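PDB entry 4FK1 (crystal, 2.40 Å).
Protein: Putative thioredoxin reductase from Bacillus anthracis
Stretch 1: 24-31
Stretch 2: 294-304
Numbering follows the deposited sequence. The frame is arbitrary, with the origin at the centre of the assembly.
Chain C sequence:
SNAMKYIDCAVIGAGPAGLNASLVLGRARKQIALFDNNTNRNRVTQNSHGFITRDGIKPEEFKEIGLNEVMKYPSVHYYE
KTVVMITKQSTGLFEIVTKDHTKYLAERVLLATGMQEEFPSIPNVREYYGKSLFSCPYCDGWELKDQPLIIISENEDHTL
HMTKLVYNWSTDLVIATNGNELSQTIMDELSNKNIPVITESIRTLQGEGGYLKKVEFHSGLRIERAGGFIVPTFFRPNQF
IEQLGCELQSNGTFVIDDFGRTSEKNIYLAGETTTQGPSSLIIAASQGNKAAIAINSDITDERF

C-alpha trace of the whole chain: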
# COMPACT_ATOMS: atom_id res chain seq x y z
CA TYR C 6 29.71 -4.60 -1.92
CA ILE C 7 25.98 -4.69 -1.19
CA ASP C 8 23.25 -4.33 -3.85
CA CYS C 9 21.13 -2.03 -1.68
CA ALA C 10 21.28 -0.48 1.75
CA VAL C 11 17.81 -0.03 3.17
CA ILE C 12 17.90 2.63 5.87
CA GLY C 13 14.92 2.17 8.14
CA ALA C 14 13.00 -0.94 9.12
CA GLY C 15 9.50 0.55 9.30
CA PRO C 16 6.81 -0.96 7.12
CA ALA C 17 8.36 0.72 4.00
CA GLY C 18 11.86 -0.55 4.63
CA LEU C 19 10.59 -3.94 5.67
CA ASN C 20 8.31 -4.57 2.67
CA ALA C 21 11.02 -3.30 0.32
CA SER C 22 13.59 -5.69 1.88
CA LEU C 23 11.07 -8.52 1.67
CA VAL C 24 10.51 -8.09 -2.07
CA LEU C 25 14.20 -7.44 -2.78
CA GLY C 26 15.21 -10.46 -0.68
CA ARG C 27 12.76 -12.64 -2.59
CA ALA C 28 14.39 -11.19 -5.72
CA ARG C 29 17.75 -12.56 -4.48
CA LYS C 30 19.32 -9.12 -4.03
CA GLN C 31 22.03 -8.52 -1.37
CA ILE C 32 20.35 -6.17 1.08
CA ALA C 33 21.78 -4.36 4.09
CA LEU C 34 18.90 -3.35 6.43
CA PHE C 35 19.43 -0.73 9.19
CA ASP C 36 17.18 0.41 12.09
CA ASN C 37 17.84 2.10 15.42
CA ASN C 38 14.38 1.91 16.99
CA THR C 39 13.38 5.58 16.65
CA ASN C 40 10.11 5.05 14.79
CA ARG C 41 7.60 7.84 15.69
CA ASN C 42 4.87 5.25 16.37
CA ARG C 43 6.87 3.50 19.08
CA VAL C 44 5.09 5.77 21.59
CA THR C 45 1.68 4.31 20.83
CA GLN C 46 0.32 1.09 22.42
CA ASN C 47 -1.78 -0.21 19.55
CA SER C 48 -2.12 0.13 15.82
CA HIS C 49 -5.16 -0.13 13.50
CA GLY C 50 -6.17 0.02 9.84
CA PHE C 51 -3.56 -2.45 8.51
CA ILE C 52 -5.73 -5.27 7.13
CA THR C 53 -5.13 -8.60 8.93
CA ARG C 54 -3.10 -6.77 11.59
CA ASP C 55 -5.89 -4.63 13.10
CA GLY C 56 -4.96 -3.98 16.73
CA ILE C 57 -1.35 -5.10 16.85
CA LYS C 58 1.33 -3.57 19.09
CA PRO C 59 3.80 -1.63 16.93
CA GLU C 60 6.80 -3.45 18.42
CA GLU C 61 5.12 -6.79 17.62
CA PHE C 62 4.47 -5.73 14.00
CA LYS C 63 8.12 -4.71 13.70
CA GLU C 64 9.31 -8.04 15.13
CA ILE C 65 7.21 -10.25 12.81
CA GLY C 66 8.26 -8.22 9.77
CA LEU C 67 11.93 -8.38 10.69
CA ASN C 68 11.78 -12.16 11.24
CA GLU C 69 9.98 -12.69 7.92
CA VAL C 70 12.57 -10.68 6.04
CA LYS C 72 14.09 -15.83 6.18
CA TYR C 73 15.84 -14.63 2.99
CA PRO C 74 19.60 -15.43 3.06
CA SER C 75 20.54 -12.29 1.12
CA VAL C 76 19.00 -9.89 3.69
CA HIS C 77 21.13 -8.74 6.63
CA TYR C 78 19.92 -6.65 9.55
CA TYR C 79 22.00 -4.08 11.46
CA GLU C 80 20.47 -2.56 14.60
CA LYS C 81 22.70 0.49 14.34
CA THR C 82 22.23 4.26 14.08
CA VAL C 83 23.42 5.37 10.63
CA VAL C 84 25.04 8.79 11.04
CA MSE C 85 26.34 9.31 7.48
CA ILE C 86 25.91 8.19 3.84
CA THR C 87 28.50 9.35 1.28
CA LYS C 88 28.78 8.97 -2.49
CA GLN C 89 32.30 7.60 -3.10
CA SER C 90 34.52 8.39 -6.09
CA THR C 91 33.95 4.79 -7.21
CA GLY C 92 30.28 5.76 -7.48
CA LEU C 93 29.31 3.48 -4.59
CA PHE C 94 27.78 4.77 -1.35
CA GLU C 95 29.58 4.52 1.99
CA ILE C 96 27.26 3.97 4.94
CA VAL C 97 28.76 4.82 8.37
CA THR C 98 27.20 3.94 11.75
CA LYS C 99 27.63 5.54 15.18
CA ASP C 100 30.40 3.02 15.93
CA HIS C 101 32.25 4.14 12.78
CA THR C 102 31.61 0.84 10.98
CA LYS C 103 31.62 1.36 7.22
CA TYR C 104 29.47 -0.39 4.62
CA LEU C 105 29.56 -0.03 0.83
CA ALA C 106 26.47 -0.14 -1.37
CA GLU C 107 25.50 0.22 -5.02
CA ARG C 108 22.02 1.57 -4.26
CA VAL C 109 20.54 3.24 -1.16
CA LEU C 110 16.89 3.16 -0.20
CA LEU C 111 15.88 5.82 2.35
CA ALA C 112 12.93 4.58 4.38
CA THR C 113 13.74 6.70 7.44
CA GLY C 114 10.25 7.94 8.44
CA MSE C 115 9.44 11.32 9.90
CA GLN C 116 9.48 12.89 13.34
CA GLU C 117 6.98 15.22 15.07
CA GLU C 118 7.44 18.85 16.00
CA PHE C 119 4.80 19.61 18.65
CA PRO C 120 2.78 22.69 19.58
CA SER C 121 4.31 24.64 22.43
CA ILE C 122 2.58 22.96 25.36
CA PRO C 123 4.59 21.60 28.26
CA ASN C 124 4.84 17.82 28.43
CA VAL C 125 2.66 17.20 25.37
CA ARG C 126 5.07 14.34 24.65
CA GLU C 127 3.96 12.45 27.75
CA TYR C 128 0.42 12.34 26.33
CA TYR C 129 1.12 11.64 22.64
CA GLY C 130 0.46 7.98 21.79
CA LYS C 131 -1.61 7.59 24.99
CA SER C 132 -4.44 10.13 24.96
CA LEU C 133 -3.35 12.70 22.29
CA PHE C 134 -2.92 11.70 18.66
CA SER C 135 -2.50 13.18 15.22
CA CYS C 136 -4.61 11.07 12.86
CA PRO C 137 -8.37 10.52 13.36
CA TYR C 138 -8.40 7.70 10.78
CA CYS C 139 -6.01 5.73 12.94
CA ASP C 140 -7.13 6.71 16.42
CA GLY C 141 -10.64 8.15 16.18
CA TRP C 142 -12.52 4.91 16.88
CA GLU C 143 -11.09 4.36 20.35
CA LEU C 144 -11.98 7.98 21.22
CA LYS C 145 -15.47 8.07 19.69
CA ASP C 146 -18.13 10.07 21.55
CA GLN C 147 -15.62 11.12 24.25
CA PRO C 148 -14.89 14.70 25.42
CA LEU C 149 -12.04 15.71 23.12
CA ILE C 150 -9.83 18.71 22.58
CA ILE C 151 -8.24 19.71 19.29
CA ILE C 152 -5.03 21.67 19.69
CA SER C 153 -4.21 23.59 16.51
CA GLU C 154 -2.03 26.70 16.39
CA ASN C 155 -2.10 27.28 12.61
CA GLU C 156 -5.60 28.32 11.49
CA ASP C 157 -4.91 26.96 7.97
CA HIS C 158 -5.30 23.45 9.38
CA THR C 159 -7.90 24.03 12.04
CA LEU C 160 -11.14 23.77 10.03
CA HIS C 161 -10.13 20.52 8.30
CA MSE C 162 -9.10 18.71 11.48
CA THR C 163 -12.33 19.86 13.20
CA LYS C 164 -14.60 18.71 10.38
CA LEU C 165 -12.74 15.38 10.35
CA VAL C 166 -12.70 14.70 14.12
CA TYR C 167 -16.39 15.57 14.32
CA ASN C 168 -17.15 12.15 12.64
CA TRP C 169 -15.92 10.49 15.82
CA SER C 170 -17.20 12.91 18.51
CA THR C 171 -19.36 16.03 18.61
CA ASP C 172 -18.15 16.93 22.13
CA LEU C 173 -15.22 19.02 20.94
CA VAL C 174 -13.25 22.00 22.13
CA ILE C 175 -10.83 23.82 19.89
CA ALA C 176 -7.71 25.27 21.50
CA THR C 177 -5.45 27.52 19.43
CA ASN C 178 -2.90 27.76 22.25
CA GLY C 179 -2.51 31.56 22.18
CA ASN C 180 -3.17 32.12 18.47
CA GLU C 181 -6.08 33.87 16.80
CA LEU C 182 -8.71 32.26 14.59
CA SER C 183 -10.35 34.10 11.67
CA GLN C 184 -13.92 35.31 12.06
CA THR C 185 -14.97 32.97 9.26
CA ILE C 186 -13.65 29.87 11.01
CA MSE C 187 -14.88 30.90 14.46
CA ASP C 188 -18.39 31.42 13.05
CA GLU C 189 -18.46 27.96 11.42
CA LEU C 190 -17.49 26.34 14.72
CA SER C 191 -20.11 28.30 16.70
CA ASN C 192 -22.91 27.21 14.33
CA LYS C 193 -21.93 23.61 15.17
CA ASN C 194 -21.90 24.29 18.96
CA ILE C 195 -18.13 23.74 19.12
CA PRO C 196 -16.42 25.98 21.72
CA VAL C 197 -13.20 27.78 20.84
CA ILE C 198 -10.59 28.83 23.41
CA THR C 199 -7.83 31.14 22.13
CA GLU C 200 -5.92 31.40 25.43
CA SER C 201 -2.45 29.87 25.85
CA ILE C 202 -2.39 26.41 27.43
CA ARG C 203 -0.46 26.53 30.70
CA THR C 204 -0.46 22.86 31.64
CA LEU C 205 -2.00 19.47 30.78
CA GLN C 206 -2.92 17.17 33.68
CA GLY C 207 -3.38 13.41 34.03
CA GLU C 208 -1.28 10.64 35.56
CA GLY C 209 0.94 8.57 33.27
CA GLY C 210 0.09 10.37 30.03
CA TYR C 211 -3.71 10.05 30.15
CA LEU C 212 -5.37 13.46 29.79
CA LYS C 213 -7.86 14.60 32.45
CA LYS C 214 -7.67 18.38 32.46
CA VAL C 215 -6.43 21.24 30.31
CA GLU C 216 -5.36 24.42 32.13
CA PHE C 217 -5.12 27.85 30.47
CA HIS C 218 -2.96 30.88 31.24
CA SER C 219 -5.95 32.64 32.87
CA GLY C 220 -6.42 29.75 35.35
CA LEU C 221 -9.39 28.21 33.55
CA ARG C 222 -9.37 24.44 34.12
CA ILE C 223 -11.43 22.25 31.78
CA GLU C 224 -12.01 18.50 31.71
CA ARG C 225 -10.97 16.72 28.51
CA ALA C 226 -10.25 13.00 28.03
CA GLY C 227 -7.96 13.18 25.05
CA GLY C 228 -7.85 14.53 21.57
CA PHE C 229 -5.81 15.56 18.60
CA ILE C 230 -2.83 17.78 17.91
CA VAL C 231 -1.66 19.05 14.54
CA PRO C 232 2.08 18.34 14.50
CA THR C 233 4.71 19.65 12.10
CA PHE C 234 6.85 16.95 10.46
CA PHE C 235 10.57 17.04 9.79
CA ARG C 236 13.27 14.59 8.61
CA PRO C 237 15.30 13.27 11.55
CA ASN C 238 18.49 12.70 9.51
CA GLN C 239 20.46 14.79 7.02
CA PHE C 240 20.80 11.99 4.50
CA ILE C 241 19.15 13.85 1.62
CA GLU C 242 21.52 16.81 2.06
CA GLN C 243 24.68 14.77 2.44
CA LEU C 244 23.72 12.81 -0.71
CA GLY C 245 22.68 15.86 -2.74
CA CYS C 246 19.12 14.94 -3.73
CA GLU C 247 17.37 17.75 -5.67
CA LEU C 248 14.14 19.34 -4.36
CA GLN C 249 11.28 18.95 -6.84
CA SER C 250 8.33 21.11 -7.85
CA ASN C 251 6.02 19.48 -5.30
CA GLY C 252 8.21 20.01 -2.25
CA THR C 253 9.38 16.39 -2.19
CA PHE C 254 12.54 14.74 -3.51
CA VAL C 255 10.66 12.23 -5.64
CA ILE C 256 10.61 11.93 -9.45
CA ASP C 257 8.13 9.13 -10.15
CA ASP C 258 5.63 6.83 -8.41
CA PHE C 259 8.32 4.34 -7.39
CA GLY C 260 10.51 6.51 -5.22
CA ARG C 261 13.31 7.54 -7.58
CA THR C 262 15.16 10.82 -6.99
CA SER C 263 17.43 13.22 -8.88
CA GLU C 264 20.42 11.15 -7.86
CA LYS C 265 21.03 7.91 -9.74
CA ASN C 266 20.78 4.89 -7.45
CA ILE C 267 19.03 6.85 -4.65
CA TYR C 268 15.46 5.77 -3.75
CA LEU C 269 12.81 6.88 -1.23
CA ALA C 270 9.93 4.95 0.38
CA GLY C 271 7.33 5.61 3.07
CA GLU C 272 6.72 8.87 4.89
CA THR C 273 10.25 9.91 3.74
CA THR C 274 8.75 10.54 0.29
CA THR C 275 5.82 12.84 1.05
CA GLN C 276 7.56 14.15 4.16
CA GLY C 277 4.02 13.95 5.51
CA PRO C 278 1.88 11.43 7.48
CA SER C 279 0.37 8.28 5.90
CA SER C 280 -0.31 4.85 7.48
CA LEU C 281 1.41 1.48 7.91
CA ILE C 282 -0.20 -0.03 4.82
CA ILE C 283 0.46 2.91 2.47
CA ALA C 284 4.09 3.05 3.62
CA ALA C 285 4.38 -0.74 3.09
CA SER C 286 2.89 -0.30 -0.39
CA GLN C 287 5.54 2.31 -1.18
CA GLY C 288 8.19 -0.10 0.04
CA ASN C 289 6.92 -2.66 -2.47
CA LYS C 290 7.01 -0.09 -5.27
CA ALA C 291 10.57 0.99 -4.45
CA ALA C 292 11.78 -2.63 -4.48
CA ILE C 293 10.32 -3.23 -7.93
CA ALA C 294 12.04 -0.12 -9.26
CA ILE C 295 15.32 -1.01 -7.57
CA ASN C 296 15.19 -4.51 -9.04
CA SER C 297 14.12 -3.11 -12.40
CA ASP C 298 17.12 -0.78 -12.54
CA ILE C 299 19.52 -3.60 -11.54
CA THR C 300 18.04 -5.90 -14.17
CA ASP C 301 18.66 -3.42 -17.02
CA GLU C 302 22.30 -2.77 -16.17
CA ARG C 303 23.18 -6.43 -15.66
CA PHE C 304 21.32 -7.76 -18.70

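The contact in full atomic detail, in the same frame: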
# COMPACT_ATOMS: atom_id res chain seq x y z
N VAL C 24 10.62 -7.87 -0.64
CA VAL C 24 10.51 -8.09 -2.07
C VAL C 24 11.90 -8.22 -2.70
O VAL C 24 12.14 -9.14 -3.47
CB VAL C 24 9.65 -7.00 -2.76
CG1 VAL C 24 9.70 -7.17 -4.28
CG2 VAL C 24 8.22 -7.11 -2.26
N LEU C 25 12.82 -7.33 -2.33
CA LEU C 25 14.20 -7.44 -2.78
C LEU C 25 14.86 -8.76 -2.37
O LEU C 25 15.55 -9.38 -3.18
CB LEU C 25 15.02 -6.26 -2.30
CG LEU C 25 14.62 -4.98 -3.03
CD1 LEU C 25 15.21 -3.78 -2.32
CD2 LEU C 25 15.14 -5.07 -4.46
N GLY C 26 14.66 -9.19 -1.13
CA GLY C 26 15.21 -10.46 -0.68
C GLY C 26 14.67 -11.64 -1.47
O GLY C 26 15.40 -12.53 -1.85
N ARG C 27 13.37 -11.62 -1.75
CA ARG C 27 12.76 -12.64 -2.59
C ARG C 27 13.27 -12.57 -4.03
O ARG C 27 13.13 -13.51 -4.80
CB ARG C 27 11.24 -12.50 -2.55
CG ARG C 27 10.63 -12.95 -1.24
CD ARG C 27 9.12 -12.82 -1.23
NE ARG C 27 8.50 -13.56 -2.32
CZ ARG C 27 8.40 -14.89 -2.38
NH1 ARG C 27 8.89 -15.66 -1.41
NH2 ARG C 27 7.81 -15.46 -3.42
N ALA C 28 13.84 -11.42 -4.39
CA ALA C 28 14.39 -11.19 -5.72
C ALA C 28 15.91 -11.49 -5.72
O ALA C 28 16.62 -11.18 -6.68
CB ALA C 28 14.10 -9.74 -6.16
N ARG C 29 16.37 -12.09 -4.62
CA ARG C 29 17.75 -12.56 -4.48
C ARG C 29 18.80 -11.44 -4.50
O ARG C 29 19.94 -11.67 -4.91
CB ARG C 29 18.09 -13.62 -5.53
CG ARG C 29 16.99 -14.64 -5.76
CD ARG C 29 17.35 -15.57 -6.91
NE ARG C 29 18.29 -16.59 -6.47
CZ ARG C 29 18.86 -17.49 -7.26
NH1 ARG C 29 19.68 -18.37 -6.74
NH2 ARG C 29 18.61 -17.51 -8.57
N LYS C 30 18.41 -10.25 -4.06
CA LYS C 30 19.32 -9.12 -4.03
C LYS C 30 20.00 -8.98 -2.66
O LYS C 30 19.34 -9.17 -1.63
CB LYS C 30 18.57 -7.84 -4.41
CG LYS C 30 18.05 -7.83 -5.83
CD LYS C 30 19.20 -7.64 -6.80
CE LYS C 30 19.28 -8.74 -7.83
NZ LYS C 30 18.10 -8.80 -8.73
N GLN C 31 21.29 -8.67 -2.64
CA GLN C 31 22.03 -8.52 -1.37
C GLN C 31 21.68 -7.20 -0.69
O GLN C 31 22.11 -6.14 -1.12
CB GLN C 31 23.54 -8.59 -1.57
CG GLN C 31 24.05 -9.93 -2.06
CD GLN C 31 23.84 -11.05 -1.05
OE1 GLN C 31 24.11 -10.89 0.15
NE2 GLN C 31 23.36 -12.19 -1.53
N ALA C 294 11.24 -1.06 -8.50
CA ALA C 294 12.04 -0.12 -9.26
C ALA C 294 13.53 -0.40 -9.09
O ALA C 294 14.29 -0.33 -10.04
CB ALA C 294 11.71 1.32 -8.83
N ILE C 295 13.93 -0.72 -7.87
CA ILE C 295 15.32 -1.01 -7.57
C ILE C 295 15.74 -2.26 -8.35
O ILE C 295 16.78 -2.27 -9.00
CB ILE C 295 15.53 -1.18 -6.04
CG1 ILE C 295 15.46 0.18 -5.34
CG2 ILE C 295 16.85 -1.90 -5.73
CD1 ILE C 295 15.44 0.12 -3.81
N ASN C 296 14.91 -3.29 -8.31
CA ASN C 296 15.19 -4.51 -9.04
C ASN C 296 15.11 -4.32 -10.55
O ASN C 296 15.85 -4.95 -11.31
CB ASN C 296 14.29 -5.66 -8.59
CG ASN C 296 14.72 -7.00 -9.18
OD1 ASN C 296 15.74 -7.56 -8.80
ND2 ASN C 296 13.92 -7.52 -10.10
N SER C 297 14.20 -3.46 -11.00
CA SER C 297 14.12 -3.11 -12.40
C SER C 297 15.40 -2.44 -12.91
O SER C 297 15.93 -2.81 -13.95
CB SER C 297 12.93 -2.19 -12.65
OG SER C 297 11.86 -2.92 -13.23
N ASP C 298 15.89 -1.45 -12.18
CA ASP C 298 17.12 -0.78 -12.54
C ASP C 298 18.34 -1.74 -12.57
O ASP C 298 19.21 -1.62 -13.42
CB ASP C 298 17.36 0.39 -11.59
CG ASP C 298 16.30 1.47 -11.73
OD1 ASP C 298 15.47 1.39 -12.66
OD2 ASP C 298 16.29 2.43 -10.91
N ILE C 299 18.38 -2.70 -11.65
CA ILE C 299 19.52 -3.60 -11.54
C ILE C 299 19.48 -4.57 -12.72
O ILE C 299 20.51 -4.89 -13.33
CB ILE C 299 19.47 -4.40 -10.23
CG1 ILE C 299 19.59 -3.47 -9.03
CG2 ILE C 299 20.58 -5.41 -10.18
CD1 ILE C 299 19.48 -4.20 -7.72
N THR C 300 18.27 -5.01 -13.05
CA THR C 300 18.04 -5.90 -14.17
C THR C 300 18.51 -5.32 -15.52
O THR C 300 19.10 -6.04 -16.33
CB THR C 300 16.56 -6.34 -14.22
OG1 THR C 300 16.26 -7.10 -13.04
CG2 THR C 300 16.27 -7.20 -15.43
N ASP C 301 18.29 -4.04 -15.75
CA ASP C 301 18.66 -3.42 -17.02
C ASP C 301 20.16 -3.23 -17.18
O ASP C 301 20.67 -3.26 -18.30
CB ASP C 301 17.96 -2.07 -17.20
CG ASP C 301 16.48 -2.22 -17.43
OD1 ASP C 301 16.04 -3.35 -17.78
OD2 ASP C 301 15.75 -1.21 -17.28
N GLU C 302 20.87 -3.02 -16.08
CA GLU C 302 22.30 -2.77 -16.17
C GLU C 302 23.12 -4.06 -16.11
O GLU C 302 24.33 -4.05 -16.38
CB GLU C 302 22.76 -1.78 -15.09
CG GLU C 302 22.79 -2.36 -13.69
CD GLU C 302 22.98 -1.30 -12.61
OE1 GLU C 302 22.87 -0.08 -12.91
OE2 GLU C 302 23.24 -1.70 -11.45
N ARG C 303 22.48 -5.16 -15.77
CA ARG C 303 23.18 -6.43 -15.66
C ARG C 303 22.80 -7.36 -16.81
O ARG C 303 23.46 -8.38 -17.03
CB ARG C 303 22.91 -7.07 -14.30
CG ARG C 303 23.54 -6.30 -13.17
CD ARG C 303 23.41 -7.03 -11.86
NE ARG C 303 23.79 -6.17 -10.75
CZ ARG C 303 23.69 -6.51 -9.47
NH1 ARG C 303 23.24 -7.72 -9.13
NH2 ARG C 303 24.06 -5.65 -8.52
N PHE C 304 21.76 -7.00 -17.54
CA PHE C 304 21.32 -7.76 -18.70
C PHE C 304 21.27 -6.78 -19.88
O PHE C 304 22.19 -6.73 -20.71
CB PHE C 304 19.93 -8.36 -18.42
CG PHE C 304 19.49 -9.44 -19.39
CD1 PHE C 304 18.99 -10.64 -18.91
CD2 PHE C 304 19.53 -9.24 -20.77
CE1 PHE C 304 18.56 -11.64 -19.79
CE2 PHE C 304 19.10 -10.23 -21.65
CZ PHE C 304 18.62 -11.43 -21.15

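This is a small, largely buried contact in which the end of one helix and the turn that follows it rest against one side of the chain's C-terminal helix, with an apolar patch at one end and a single lysine-to-asparagine hydrogen bond beside it. Although the touching residues are at least 266 positions apart in sequence, the fold brings the CA atoms of Leu25 and Asn296 to within 7.0 Å, the nearest CA pair across the contact. The area buried, 274 Å² summed over both sides, is modest, and a few side chains account for nearly all of it.

The backbone of the first stretch explains how its side chains are presented. Its helix gives way to a turn in which the carbonyl of Leu25 receives two amides: Ala28 N lies 2.9 Å from Leu25 O, and Lys30 N lies 3.1 Å from the same Leu25 O. Arg29 has positive phi and psi (64°/29°), a left-handed conformation that helps reverse the chain direction, and Lys30 then takes an extended conformation. Ala28 and Lys30 both direct their CA-to-CB bonds toward the C-terminal helix, while the end of Arg29 leads away from it. On the other side, Ile295, Asn296, Ile299 and Arg303 also point toward the contact. Ile295, Ile299 and Arg303 are four residues apart, about one helical turn each, and Asn296, next to Ile295, lies three before Ile299, so the four line one side of the helix.

The apolar part is formed by Leu25 and Ile295. The CA-to-CB bond of Leu25 points sideways, but its m, t rotamer brings the end of the side chain nearer, and CD2 packs 3.8 Å from Ile295 CG2. Branched aliphatic side chains suit this buried site because they fill space without leaving polar groups unsatisfied. Ala28 makes a smaller contribution: its CB lies 3.8 Å from Asn296 OD1, and its short side chain occupies little of the space beside the amide.

Lys30 contributes more buried area than any other residue here, and its two chemical parts find different company. Its aliphatic portion packs against the helix, with CD 3.6 Å from Ile299 CD1, so the long methylene chain behaves as a hydrophobic side chain. Bends at chi1 and chi2, both m, and an off-well chi3 accompany the path of the chain to its amine, where NZ donates a hydrogen bond to Asn296 OD1 at 2.7 Å. Lys30 NZ also makes a weak hydrogen bond to Ala28 O, at 3.5 Å, linking the amine back to its own turn. Asparagine suits this position because its carbonyl oxygen accepts from the ammonium group while its amide nitrogen, ND2, is hydrogen-bonded elsewhere in the structure.

Beyond Ile299, the exposed Arg303 adds a light contact, its NH1 4.3 Å from Lys30 CE. This approach is to a methylene carbon, oblique to the guanidinium, and adds only slight packing. Thr300 stays aside, its OG1 donating to Asn296 O at 2.8 Å within the helix.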